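Lantibiotic dehydratase (Microbispora corallina, PDB 5EHK) probably dehydrates serine and threonine residues of the NAI-107 precursor peptide, in a tRNA-dependent reaction, during the biosynthesis of this lantibiotic. Local coordinates at residues Pro528-Thr536 with Val632-Ser640; Pro287-Leu295 with Asn581-Ser589. All coordinates share one frame; numbering follows the deposited sequence.

Contact 1. Residues Pro528-Thr536 with Val632-Ser640; sequences PGSHHAGAT and VPALPNMVS
Met638 curls over Ser530 and Thr536, its SD 3.6 Å from Ser530 CB, while at the far end of the contact the His532 ring meets Ala634; Ala535 lies between. The Met638 chain leaves with CG anti to its carbonyl carbon (chi1 -69°) and bends again at chi2 and chi3, which folds it over the 528-536 loop. It runs slantwise past Thr536, with CG and SD beside Thr536 OG1 and CG 3.7 Å from Thr536 CA, and its CE ends near the carbonyl oxygen of Gly529. Ala535 CB sits 4.0 Å from Met638 SD.

At the other end Ala634 CB is 3.5 Å from His532 ND1, and the CD2 side of the ring approaches Pro636 CA. The ring's NE2 is bonded elsewhere, to Gln555. Backbone contact adds a CA-H...O approach, with Asn637 CA 3.5 Å from Ala535 O.

Local turns and one outside residue shape the two segments. Ser530 OG accepts from His532 N at 3.1 Å in an ST turn, and Glu502 holds the 528-536 loop through Ser530 OG, Thr536 OG1 and Gly534 N. Across the contact, Asn637 OD1 accepts from Val639 N in an Asx turn.

The contact is thus packing of a loop against the end of a strand: a type II beta turn, His532 to Ala535, lies against the chain where strand 629-634 leaves its mixed sheet and runs on to helix 641-644.

Contact 2. Residues Pro287-Leu295 with Asn581-Ser589; sequences PPLDGDDPL and NLAHTPSYS
Pro294 lies over one face of the His584 imidazole, its CD 3.8 Å from the ring centroid and 23° off the ring normal, a CH-pi contact in which the two side chains cross at about a right angle. Leu289 reaches the same ring obliquely, with CD2 3.6 Å from His584 CE1, and its other methyl, CD1, packs on Ala583 CB. Farther along, Gly291 CA lies close against the backbone of His584 and Thr585, and Pro586 CA makes a CA-H...O contact of 3.1 Å with Asp290 O.

Two ordered waters join the contact. One donates to both Leu289 O and Ala583 O. The other sits at the imidazole edge, in the ring plane, 2.7 Å from His584 ND1; it accepts from Gly291 N and donates to Asp292 O, tying the ring to the opposing backbone.

The next shell sets these groups in place. His584 is the centre of an inverse gamma turn, and its CG, anti to the carbonyl carbon (chi1 -60°), brings the ring against Pro294 at the start of helix 294-306. Asp293 caps that helix through a weak bond to Leu295 N, while Asp290 OD2 is held by Ser600.

Direct contact here is therefore apolar or of the CH-pi and CH-O kinds, and stronger polar bonding between the two loops passes through water, which gives ND1 of a buried histidine a partner.

Contacts 1 and 2 show how neighbouring joints in one fold can differ in chemistry. Both are largely buried and lie in the N-terminal lantibiotic dehydratase region, with centres about 14 Å apart, contact 1 being nearer the spatial centre of the chain. Their segments alternate along the sequence, and they touch: Asn637 CB meets Thr585 CG2 at 3.4 Å. Both also border the same mixed sheet, contact 1 through the end of strand 629-634 and contact 2 through the loop leading into strand 591-595. Contact 1 relies on mainly apolar side-chain packing around a solvent-exposed methionine, with one CA-H...O contact, whereas contact 2, beside a helix start, includes two modelled bridging waters.

Contact 1. Residues Pro528-Thr536 with Val632-Ser640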
loop_
_atom_site.group_PDB
_atom_site.type_symbol
_atom_site.label_atom_id
_atom_site.label_comp_id
_atom_site.label_asym_id
_atom_site.label_seq_id
_atom_site.Cartn_x
_atom_site.Cartn_y
_atom_site.Cartn_z
ATOM N N PRO A 528 5.025 25.327 10.934
ATOM C CA PRO A 528 5.894 24.256 11.439
ATOM C C PRO A 528 6.858 24.713 12.538
ATOM O O PRO A 528 7.305 25.871 12.560
ATOM C CB PRO A 528 6.671 23.817 10.192
ATOM C CG PRO A 528 6.717 25.026 9.338
ATOM C CD PRO A 528 5.408 25.750 9.575
ATOM N N GLY A 529 7.142 23.802 13.467
ATOM C CA GLY A 529 8.181 24.016 14.457
ATOM C C GLY A 529 9.497 23.513 13.885
ATOM O O GLY A 529 9.589 23.183 12.690
ATOM N N SER A 530 10.502 23.402 14.742
ATOM C CA SER A 530 11.806 22.962 14.305
ATOM C C SER A 530 12.340 21.858 15.219
ATOM O O SER A 530 11.776 21.603 16.291
ATOM C CB SER A 530 12.752 24.149 14.265
ATOM O OG SER A 530 13.613 24.122 15.381
ATOM N N HIS A 531 13.399 21.173 14.797
ATOM C CA HIS A 531 13.983 20.176 15.670
ATOM C C HIS A 531 15.372 20.580 16.140
ATOM O O HIS A 531 16.117 19.769 16.703
ATOM C CB HIS A 531 13.998 18.830 14.967
ATOM C CG HIS A 531 12.630 18.260 14.780
ATOM N ND1 HIS A 531 11.828 17.889 15.842
ATOM C CD2 HIS A 531 11.899 18.043 13.660
ATOM C CE1 HIS A 531 10.667 17.452 15.382
ATOM N NE2 HIS A 531 10.683 17.542 14.064
ATOM N N HIS A 532 15.693 21.861 15.974
ATOM C CA HIS A 532 17.000 22.389 16.371
ATOM C C HIS A 532 16.919 23.723 17.116
ATOM O O HIS A 532 16.443 24.716 16.574
ATOM C CB HIS A 532 17.865 22.588 15.140
ATOM C CG HIS A 532 19.236 23.085 15.452
ATOM N ND1 HIS A 532 20.244 22.252 15.893
ATOM C CD2 HIS A 532 19.759 24.332 15.421
ATOM C CE1 HIS A 532 21.340 22.963 16.088
ATOM N NE2 HIS A 532 21.072 24.228 15.816
ATOM N N ALA A 533 17.367 23.754 18.361
ATOM C CA ALA A 533 17.439 25.027 19.099
ATOM C C ALA A 533 18.327 26.036 18.369
ATOM O O ALA A 533 19.525 25.795 18.209
ATOM C CB ALA A 533 17.974 24.794 20.487
ATOM N N GLY A 534 17.750 27.122 17.862
ATOM C CA GLY A 534 18.547 28.092 17.120
ATOM C C GLY A 534 18.241 28.196 15.618
ATOM O O GLY A 534 18.648 29.163 14.947
ATOM N N ALA A 535 17.524 27.205 15.082
ATOM C CA ALA A 535 17.272 27.159 13.650
ATOM C C ALA A 535 16.466 28.362 13.181
ATOM O O ALA A 535 16.804 28.977 12.166
ATOM C CB ALA A 535 16.557 25.871 13.280
ATOM N N THR A 536 15.407 28.696 13.921
ATOM C CA THR A 536 14.548 29.799 13.523
ATOM C C THR A 536 15.266 31.145 13.670
ATOM O O THR A 536 15.063 32.059 12.877
ATOM C CB THR A 536 13.231 29.831 14.337
ATOM O OG1 THR A 536 12.521 28.604 14.147
ATOM C CG2 THR A 536 12.337 30.992 13.879
ATOM N N VAL A 632 26.639 13.857 14.421
ATOM C CA VAL A 632 25.261 14.264 14.550
ATOM C C VAL A 632 25.082 15.612 13.877
ATOM O O VAL A 632 25.274 16.669 14.484
ATOM C CB VAL A 632 24.837 14.303 16.003
ATOM C CG1 VAL A 632 23.394 14.793 16.126
ATOM C CG2 VAL A 632 25.035 12.920 16.614
ATOM N N PRO A 633 24.700 15.579 12.597
ATOM C CA PRO A 633 24.536 16.840 11.869
ATOM C C PRO A 633 23.258 17.553 12.261
ATOM O O PRO A 633 22.260 16.920 12.613
ATOM C CB PRO A 633 24.479 16.414 10.402
ATOM C CG PRO A 633 24.288 14.958 10.402
ATOM C CD PRO A 633 24.645 14.397 11.728
ATOM N N ALA A 634 23.300 18.877 12.209
ATOM C CA ALA A 634 22.106 19.673 12.407
ATOM C C ALA A 634 21.955 20.591 11.207
ATOM O O ALA A 634 22.931 20.864 10.482
ATOM C CB ALA A 634 22.210 20.477 13.677
ATOM N N LEU A 635 20.725 21.023 10.971
ATOM C CA LEU A 635 20.478 21.995 9.932
ATOM C C LEU A 635 20.044 23.307 10.614
ATOM O O LEU A 635 18.893 23.455 11.023
ATOM C CB LEU A 635 19.456 21.464 8.925
ATOM C CG LEU A 635 19.144 22.365 7.728
ATOM C CD1 LEU A 635 20.408 22.906 7.075
ATOM C CD2 LEU A 635 18.248 21.653 6.706
ATOM N N PRO A 636 20.986 24.256 10.764
ATOM C CA PRO A 636 20.775 25.439 11.607
ATOM C C PRO A 636 19.976 26.556 10.955
ATOM O O PRO A 636 20.189 27.710 11.310
ATOM C CB PRO A 636 22.198 25.949 11.839
ATOM C CG PRO A 636 23.093 24.823 11.468
ATOM C CD PRO A 636 22.394 24.128 10.361
ATOM N N ASN A 637 19.056 26.221 10.060
ATOM C CA ASN A 637 18.123 27.190 9.524
ATOM C C ASN A 637 16.748 26.547 9.312
ATOM O O ASN A 637 16.530 25.392 9.661
ATOM C CB ASN A 637 18.647 27.743 8.213
ATOM C CG ASN A 637 18.783 26.675 7.140
ATOM O OD1 ASN A 637 17.803 25.984 6.784
ATOM N ND2 ASN A 637 20.001 26.510 6.630
ATOM N N MET A 638 15.834 27.288 8.705
ATOM C CA MET A 638 14.508 26.777 8.481
ATOM C C MET A 638 14.225 26.537 6.997
ATOM O O MET A 638 13.070 26.459 6.574
ATOM C CB MET A 638 13.475 27.711 9.098
ATOM C CG MET A 638 13.511 27.721 10.595
ATOM S SD MET A 638 13.031 26.128 11.312
ATOM C CE MET A 638 11.326 26.008 10.808
ATOM N N VAL A 639 15.272 26.389 6.198
ATOM C CA VAL A 639 15.045 25.928 4.836
ATOM C C VAL A 639 14.649 24.454 4.830
ATOM O O VAL A 639 15.243 23.628 5.521
ATOM C CB VAL A 639 16.251 26.204 3.951
ATOM C CG1 VAL A 639 15.982 25.756 2.520
ATOM C CG2 VAL A 639 16.574 27.679 4.031
ATOM N N SER A 640 13.623 24.141 4.061
ATOM C CA SER A 640 13.062 22.800 4.025
ATOM C C SER A 640 13.951 21.814 3.281
ATOM O O SER A 640 14.027 21.868 2.049
ATOM C CB SER A 640 11.724 22.841 3.297
ATOM O OG SER A 640 11.229 21.529 3.100
#

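Contact 2. Residues Pro287-Leu295 with Asn581-Ser589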
loop_
_atom_site.group_PDB
_atom_site.type_symbol
_atom_site.label_atom_id
_atom_site.label_comp_id
_atom_site.label_asym_id
_atom_site.label_seq_id
_atom_site.Cartn_x
_atom_site.Cartn_y
_atom_site.Cartn_z
ATOM N N PRO A 287 28.886 32.556 -2.727
ATOM C CA PRO A 287 28.680 32.796 -1.297
ATOM C C PRO A 287 28.524 31.475 -0.564
ATOM O O PRO A 287 27.689 30.674 -0.980
ATOM C CB PRO A 287 27.368 33.585 -1.258
ATOM C CG PRO A 287 27.173 34.128 -2.650
ATOM C CD PRO A 287 27.783 33.090 -3.545
ATOM N N PRO A 288 29.338 31.234 0.479
ATOM C CA PRO A 288 29.348 29.981 1.255
ATOM C C PRO A 288 28.047 29.697 2.009
ATOM O O PRO A 288 27.836 28.560 2.431
ATOM C CB PRO A 288 30.481 30.198 2.270
ATOM C CG PRO A 288 30.655 31.688 2.337
ATOM C CD PRO A 288 30.340 32.191 0.971
ATOM N N LEU A 289 27.196 30.706 2.159
ATOM C CA LEU A 289 26.030 30.623 3.030
ATOM C C LEU A 289 26.421 30.219 4.454
ATOM O O LEU A 289 25.869 29.272 5.031
ATOM C CB LEU A 289 24.959 29.678 2.474
ATOM C CG LEU A 289 24.561 29.887 1.022
ATOM C CD1 LEU A 289 23.363 29.033 0.694
ATOM C CD2 LEU A 289 24.276 31.341 0.741
ATOM N N ASP A 290 27.363 30.949 5.031
ATOM C CA ASP A 290 27.784 30.660 6.394
ATOM C C ASP A 290 27.285 31.690 7.402
ATOM O O ASP A 290 27.598 31.602 8.582
ATOM C CB ASP A 290 29.299 30.567 6.476
ATOM C CG ASP A 290 29.987 31.771 5.879
ATOM O OD1 ASP A 290 29.314 32.779 5.537
ATOM O OD2 ASP A 290 31.222 31.702 5.748
ATOM N N GLY A 291 26.505 32.659 6.947
ATOM C CA GLY A 291 25.972 33.662 7.854
ATOM C C GLY A 291 26.350 35.099 7.537
ATOM O O GLY A 291 25.637 36.015 7.927
ATOM N N ASP A 292 27.452 35.294 6.820
ATOM C CA ASP A 292 27.860 36.622 6.360
ATOM C C ASP A 292 26.921 37.161 5.290
ATOM O O ASP A 292 26.125 36.420 4.730
ATOM C CB ASP A 292 29.304 36.592 5.829
ATOM C CG ASP A 292 29.890 38.002 5.570
ATOM O OD1 ASP A 292 29.406 38.989 6.197
ATOM O OD2 ASP A 292 30.858 38.107 4.762
ATOM N N ASP A 293 27.036 38.456 5.014
ATOM C CA ASP A 293 26.388 39.073 3.871
ATOM C C ASP A 293 27.036 38.459 2.634
ATOM O O ASP A 293 28.270 38.425 2.526
ATOM C CB ASP A 293 26.611 40.595 3.932
ATOM C CG ASP A 293 26.128 41.339 2.682
ATOM O OD1 ASP A 293 25.151 40.916 2.019
ATOM O OD2 ASP A 293 26.732 42.390 2.379
ATOM N N PRO A 294 26.207 37.913 1.731
ATOM C CA PRO A 294 26.665 37.337 0.464
ATOM C C PRO A 294 27.387 38.362 -0.406
ATOM O O PRO A 294 28.456 38.030 -0.931
ATOM C CB PRO A 294 25.368 36.850 -0.205
ATOM C CG PRO A 294 24.267 37.601 0.485
ATOM C CD PRO A 294 24.755 37.743 1.906
ATOM N N LEU A 295 26.828 39.565 -0.564
ATOM C CA LEU A 295 27.449 40.577 -1.428
ATOM C C LEU A 295 28.868 40.906 -0.966
ATOM O O LEU A 295 29.814 40.931 -1.768
ATOM C CB LEU A 295 26.595 41.838 -1.497
ATOM C CG LEU A 295 27.050 42.936 -2.462
ATOM C CD1 LEU A 295 27.157 42.419 -3.889
ATOM C CD2 LEU A 295 26.058 44.074 -2.432
ATOM N N ASN A 581 17.670 32.780 -0.220
ATOM C CA ASN A 581 17.740 34.014 0.569
ATOM C C ASN A 581 17.559 33.774 2.063
ATOM O O ASN A 581 17.808 34.670 2.862
ATOM C CB ASN A 581 16.668 35.008 0.117
ATOM C CG ASN A 581 17.013 35.687 -1.187
ATOM O OD1 ASN A 581 18.169 36.050 -1.422
ATOM N ND2 ASN A 581 16.019 35.839 -2.056
ATOM N N LEU A 582 17.142 32.568 2.439
ATOM C CA LEU A 582 16.866 32.261 3.842
ATOM C C LEU A 582 17.900 31.331 4.462
ATOM O O LEU A 582 17.651 30.702 5.483
ATOM C CB LEU A 582 15.466 31.665 3.994
ATOM C CG LEU A 582 14.314 32.440 3.350
ATOM C CD1 LEU A 582 13.006 31.717 3.561
ATOM C CD2 LEU A 582 14.239 33.856 3.918
ATOM N N ALA A 583 19.056 31.237 3.824
ATOM C CA ALA A 583 20.038 30.240 4.203
ATOM C C ALA A 583 21.314 30.890 4.701
ATOM O O ALA A 583 22.326 30.210 4.882
ATOM C CB ALA A 583 20.320 29.274 3.053
ATOM N N HIS A 584 21.278 32.207 4.892
ATOM C CA HIS A 584 22.420 32.933 5.465
ATOM C C HIS A 584 22.504 32.740 6.976
ATOM O O HIS A 584 22.237 33.657 7.739
ATOM C CB HIS A 584 22.304 34.410 5.126
ATOM C CG HIS A 584 22.285 34.670 3.657
ATOM N ND1 HIS A 584 23.338 34.329 2.838
ATOM C CD2 HIS A 584 21.324 35.179 2.850
ATOM C CE1 HIS A 584 23.037 34.644 1.589
ATOM N NE2 HIS A 584 21.819 35.159 1.569
ATOM N N THR A 585 22.916 31.548 7.398
ATOM C CA THR A 585 22.755 31.125 8.770
ATOM C C THR A 585 24.032 30.511 9.284
ATOM O O THR A 585 24.580 29.634 8.660
ATOM C CB THR A 585 21.664 30.091 8.826
ATOM O OG1 THR A 585 22.073 28.952 8.069
ATOM C CG2 THR A 585 20.390 30.652 8.214
ATOM N N PRO A 586 24.514 30.978 10.436
ATOM C CA PRO A 586 25.847 30.586 10.891
ATOM C C PRO A 586 25.910 29.184 11.481
ATOM O O PRO A 586 24.922 28.654 11.990
ATOM C CB PRO A 586 26.163 31.626 11.971
ATOM C CG PRO A 586 24.832 32.030 12.507
ATOM C CD PRO A 586 23.848 31.900 11.374
ATOM N N SER A 587 27.100 28.616 11.459
ATOM C CA SER A 587 27.329 27.318 12.029
ATOM C C SER A 587 28.147 27.488 13.302
ATOM O O SER A 587 29.166 28.197 13.297
ATOM C CB SER A 587 28.081 26.459 11.018
ATOM O OG SER A 587 28.751 25.392 11.635
ATOM N N TYR A 588 27.685 26.865 14.392
ATOM C CA TYR A 588 28.295 27.027 15.704
ATOM C C TYR A 588 28.738 25.708 16.312
ATOM O O TYR A 588 29.297 25.677 17.411
ATOM C CB TYR A 588 27.350 27.726 16.678
ATOM C CG TYR A 588 27.035 29.159 16.325
ATOM C CD1 TYR A 588 28.062 30.100 16.145
ATOM C CD2 TYR A 588 25.712 29.584 16.192
ATOM C CE1 TYR A 588 27.771 31.430 15.810
ATOM C CE2 TYR A 588 25.414 30.906 15.869
ATOM C CZ TYR A 588 26.444 31.829 15.682
ATOM O OH TYR A 588 26.147 33.144 15.373
ATOM N N SER A 589 28.441 24.602 15.648
ATOM C CA SER A 589 29.032 23.347 16.074
ATOM C C SER A 589 30.513 23.476 15.721
ATOM O O SER A 589 30.921 24.413 15.016
ATOM C CB SER A 589 28.364 22.179 15.334
ATOM O OG SER A 589 26.939 22.294 15.395
HETATM O O HOH W 1 23.454 27.963 4.836
HETATM O O HOH W 2 25.264 33.712 4.573
#